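Local coordinates for protein erythromycin dehydratase (Saccharopolyspora erythraea, PDB 3EL6) that probably catalyses dehydration of a beta-hydroxyacyl thioester intermediate as one domain of the modular synthase that builds the erythromycin macrolide core, at residues A[33-41]-A[218-226]. Numbering follows the deposited sequence.
Sequences RGAEHPLLL and ADEEGYAFH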
loop_
_atom_site.group_PDB
_atom_site.type_symbol
_atom_site.label_atom_id
_atom_site.label_comp_id
_atom_site.label_asym_id
_atom_site.label_seq_id
_atom_site.Cartn_x
_atom_site.Cartn_y
_atom_site.Cartn_z
ATOM N N ARG A 33 -10.080 1.836 2.324
ATOM C CA ARG A 33 -10.897 1.950 3.538
ATOM C C ARG A 33 -10.717 3.340 4.139
ATOM O O ARG A 33 -9.639 3.909 4.085
ATOM C CB ARG A 33 -10.453 0.938 4.587
ATOM C CG ARG A 33 -10.375 -0.437 4.125
ATOM C CD ARG A 33 -9.945 -1.386 5.276
ATOM N NE ARG A 33 -8.499 -1.474 5.488
ATOM C CZ ARG A 33 -7.867 -1.117 6.615
ATOM N NH1 ARG A 33 -6.554 -1.294 6.731
ATOM N NH2 ARG A 33 -8.541 -0.563 7.621
ATOM N N GLY A 34 -11.742 3.873 4.788
ATOM C CA GLY A 34 -11.605 5.197 5.401
ATOM C C GLY A 34 -10.969 4.977 6.767
ATOM O O GLY A 34 -11.050 3.898 7.326
ATOM N N ALA A 35 -10.316 5.985 7.306
ATOM C CA ALA A 35 -9.579 5.774 8.532
ATOM C C ALA A 35 -10.326 6.572 9.571
ATOM O O ALA A 35 -10.821 7.673 9.287
ATOM C CB ALA A 35 -8.148 6.280 8.354
ATOM N N GLU A 36 -10.446 6.025 10.762
ATOM C CA GLU A 36 -11.161 6.679 11.836
ATOM C C GLU A 36 -10.246 7.649 12.612
ATOM O O GLU A 36 -10.699 8.600 13.276
ATOM C CB GLU A 36 -11.681 5.602 12.778
ATOM C CG GLU A 36 -12.906 4.874 12.273
ATOM C CD GLU A 36 -14.172 5.714 12.410
ATOM O OE1 GLU A 36 -14.332 6.721 11.657
ATOM O OE2 GLU A 36 -15.014 5.359 13.286
ATOM N N HIS A 37 -8.950 7.428 12.542
ATOM C CA HIS A 37 -8.049 8.285 13.313
ATOM C C HIS A 37 -8.148 9.717 12.811
ATOM O O HIS A 37 -8.143 9.959 11.629
ATOM C CB HIS A 37 -6.630 7.788 13.115
ATOM C CG HIS A 37 -5.633 8.438 13.999
ATOM N ND1 HIS A 37 -5.085 9.661 13.718
ATOM C CD2 HIS A 37 -5.010 7.987 15.108
ATOM C CE1 HIS A 37 -4.203 9.969 14.650
ATOM N NE2 HIS A 37 -4.131 8.963 15.500
ATOM N N PRO A 38 -8.198 10.687 13.713
ATOM C CA PRO A 38 -8.329 12.098 13.268
ATOM C C PRO A 38 -7.299 12.594 12.237
ATOM O O PRO A 38 -7.620 13.519 11.460
ATOM C CB PRO A 38 -8.127 12.899 14.567
ATOM C CG PRO A 38 -8.477 11.955 15.665
ATOM C CD PRO A 38 -8.126 10.552 15.177
ATOM N N LEU A 39 -6.077 12.052 12.252
ATOM C CA LEU A 39 -5.015 12.503 11.347
ATOM C C LEU A 39 -4.929 11.652 10.059
ATOM O O LEU A 39 -4.229 12.013 9.112
ATOM C CB LEU A 39 -3.664 12.654 12.058
ATOM C CG LEU A 39 -3.717 13.422 13.374
ATOM C CD1 LEU A 39 -2.322 13.456 14.037
ATOM C CD2 LEU A 39 -4.267 14.858 13.155
ATOM N N LEU A 40 -5.689 10.581 9.992
ATOM C CA LEU A 40 -5.577 9.678 8.843
ATOM C C LEU A 40 -6.727 9.882 7.883
ATOM O O LEU A 40 -7.814 10.345 8.281
ATOM C CB LEU A 40 -5.519 8.206 9.255
ATOM C CG LEU A 40 -4.248 7.894 10.033
ATOM C CD1 LEU A 40 -4.264 6.414 10.436
ATOM C CD2 LEU A 40 -2.983 8.299 9.179
ATOM N N LEU A 41 -6.476 9.528 6.627
ATOM C CA LEU A 41 -7.435 9.745 5.563
ATOM C C LEU A 41 -7.901 8.423 4.972
ATOM O O LEU A 41 -9.113 8.184 4.849
ATOM C CB LEU A 41 -6.773 10.599 4.460
ATOM C CG LEU A 41 -6.461 12.052 4.871
ATOM C CD1 LEU A 41 -5.466 12.657 3.844
ATOM C CD2 LEU A 41 -7.768 12.818 5.010
ATOM N N ALA A 218 -10.958 16.882 26.618
ATOM C CA ALA A 218 -11.467 15.993 25.536
ATOM C C ALA A 218 -11.776 16.744 24.224
ATOM O O ALA A 218 -12.342 17.833 24.237
ATOM C CB ALA A 218 -12.671 15.207 26.025
ATOM N N ASP A 219 -11.362 16.218 23.081
ATOM C CA ASP A 219 -11.833 16.848 21.840
ATOM C C ASP A 219 -12.188 15.864 20.720
ATOM O O ASP A 219 -13.326 15.390 20.650
ATOM C CB ASP A 219 -10.905 17.949 21.325
ATOM C CG ASP A 219 -11.547 18.752 20.213
ATOM O OD1 ASP A 219 -11.686 18.197 19.101
ATOM O OD2 ASP A 219 -11.946 19.915 20.440
ATOM N N GLU A 220 -11.222 15.585 19.845
ATOM C CA GLU A 220 -11.406 14.574 18.798
ATOM C C GLU A 220 -11.411 13.167 19.406
ATOM O O GLU A 220 -10.544 12.816 20.200
ATOM C CB GLU A 220 -10.255 14.647 17.797
ATOM C CG GLU A 220 -10.331 15.774 16.808
ATOM C CD GLU A 220 -11.020 15.341 15.539
ATOM O OE1 GLU A 220 -10.822 16.018 14.494
ATOM O OE2 GLU A 220 -11.752 14.317 15.593
ATOM N N GLU A 221 -12.368 12.331 19.038
ATOM C CA GLU A 221 -12.181 10.948 19.417
ATOM C C GLU A 221 -11.430 10.247 18.268
ATOM O O GLU A 221 -11.359 10.730 17.114
ATOM C CB GLU A 221 -13.517 10.254 19.762
ATOM C CG GLU A 221 -13.411 8.736 20.280
ATOM C CD GLU A 221 -12.380 8.448 21.452
ATOM O OE1 GLU A 221 -11.152 8.405 21.218
ATOM O OE2 GLU A 221 -12.824 8.189 22.595
ATOM N N GLY A 222 -10.887 9.097 18.574
ATOM C CA GLY A 222 -10.352 8.296 17.503
ATOM C C GLY A 222 -8.857 8.186 17.600
ATOM O O GLY A 222 -8.284 7.355 16.906
ATOM N N TYR A 223 -8.229 8.945 18.497
ATOM C CA TYR A 223 -6.791 8.711 18.761
ATOM C C TYR A 223 -6.591 7.383 19.500
ATOM O O TYR A 223 -7.479 6.950 20.244
ATOM C CB TYR A 223 -6.122 9.822 19.568
ATOM C CG TYR A 223 -6.073 11.152 18.870
ATOM C CD1 TYR A 223 -5.132 11.399 17.901
ATOM C CD2 TYR A 223 -6.968 12.171 19.196
ATOM C CE1 TYR A 223 -5.063 12.615 17.238
ATOM C CE2 TYR A 223 -6.900 13.404 18.526
ATOM C CZ TYR A 223 -5.954 13.600 17.571
ATOM O OH TYR A 223 -5.869 14.806 16.929
ATOM N N ALA A 224 -5.419 6.761 19.328
ATOM C CA ALA A 224 -5.119 5.540 20.078
ATOM C C ALA A 224 -4.736 5.980 21.461
ATOM O O ALA A 224 -5.289 5.483 22.428
ATOM C CB ALA A 224 -3.972 4.745 19.428
ATOM N N PHE A 225 -3.825 6.945 21.549
ATOM C CA PHE A 225 -3.480 7.651 22.811
ATOM C C PHE A 225 -3.271 9.115 22.371
ATOM O O PHE A 225 -2.283 9.432 21.716
ATOM C CB PHE A 225 -2.152 7.142 23.389
ATOM C CG PHE A 225 -1.892 7.567 24.854
ATOM C CD1 PHE A 225 -1.704 6.598 25.841
ATOM C CD2 PHE A 225 -1.821 8.923 25.218
ATOM C CE1 PHE A 225 -1.454 6.968 27.196
ATOM C CE2 PHE A 225 -1.557 9.319 26.548
ATOM C CZ PHE A 225 -1.396 8.353 27.547
ATOM N N HIS A 226 -4.196 9.995 22.718
ATOM C CA HIS A 226 -4.089 11.412 22.283
ATOM C C HIS A 226 -2.685 11.953 22.347
ATOM O O HIS A 226 -2.038 11.947 23.415
ATOM C CB HIS A 226 -5.029 12.305 23.165
ATOM C CG HIS A 226 -5.309 13.637 22.536
ATOM N ND1 HIS A 226 -4.325 14.541 22.272
ATOM C CD2 HIS A 226 -6.458 14.157 22.015
ATOM C CE1 HIS A 226 -4.845 15.600 21.666
ATOM N NE2 HIS A 226 -6.146 15.390 21.506
#
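Pro38 lies over one face of the Tyr223 ring: its CG is 3.6 Å from the ring centroid and only 13° off the ring normal, which meets the geometry of a CH-pi contact. The same CG comes within 3.5 Å of Glu221 O, while Pro38 CD rests 3.5 Å from Gly222 C, so the pyrrolidine ring covers both the phenol and the backbone leading into it. Glu220 comes alongside the proline, its CB 3.9 Å from Pro38 CG and its carboxylate near Pro38 CB.

Beside the proline, His37 and Tyr223 form an offset edge-to-face pair, the tyrosine edge toward the imidazole face: ring centroids are 5.1 Å apart and planes stand at 85°. Tyr223 CD1 comes 3.6 Å from His37 NE2. His37 is held in this pose by its own turn. With CG anti to the backbone N (chi1 -171°), His37 ND1 accepts a bond from Leu39 N at 3.0 Å, the donor tilted modestly out of the ring plane; a type I turn from His37 to Leu40 closes the loop. His37 NE2 is hydrogen-bonded to Asp84 OD2 of helix 79-93, while Asp84 OD1 accepts Phe225 N.

In this double hotdog fold, the contact joins the hairpin turn between strands 33-34 and 40-45 to the loop preceding helix 227-235. Being CH-pi, aromatic and apolar, it rests on shape fit, and polar linkage between the loops runs indirectly, through Asp84.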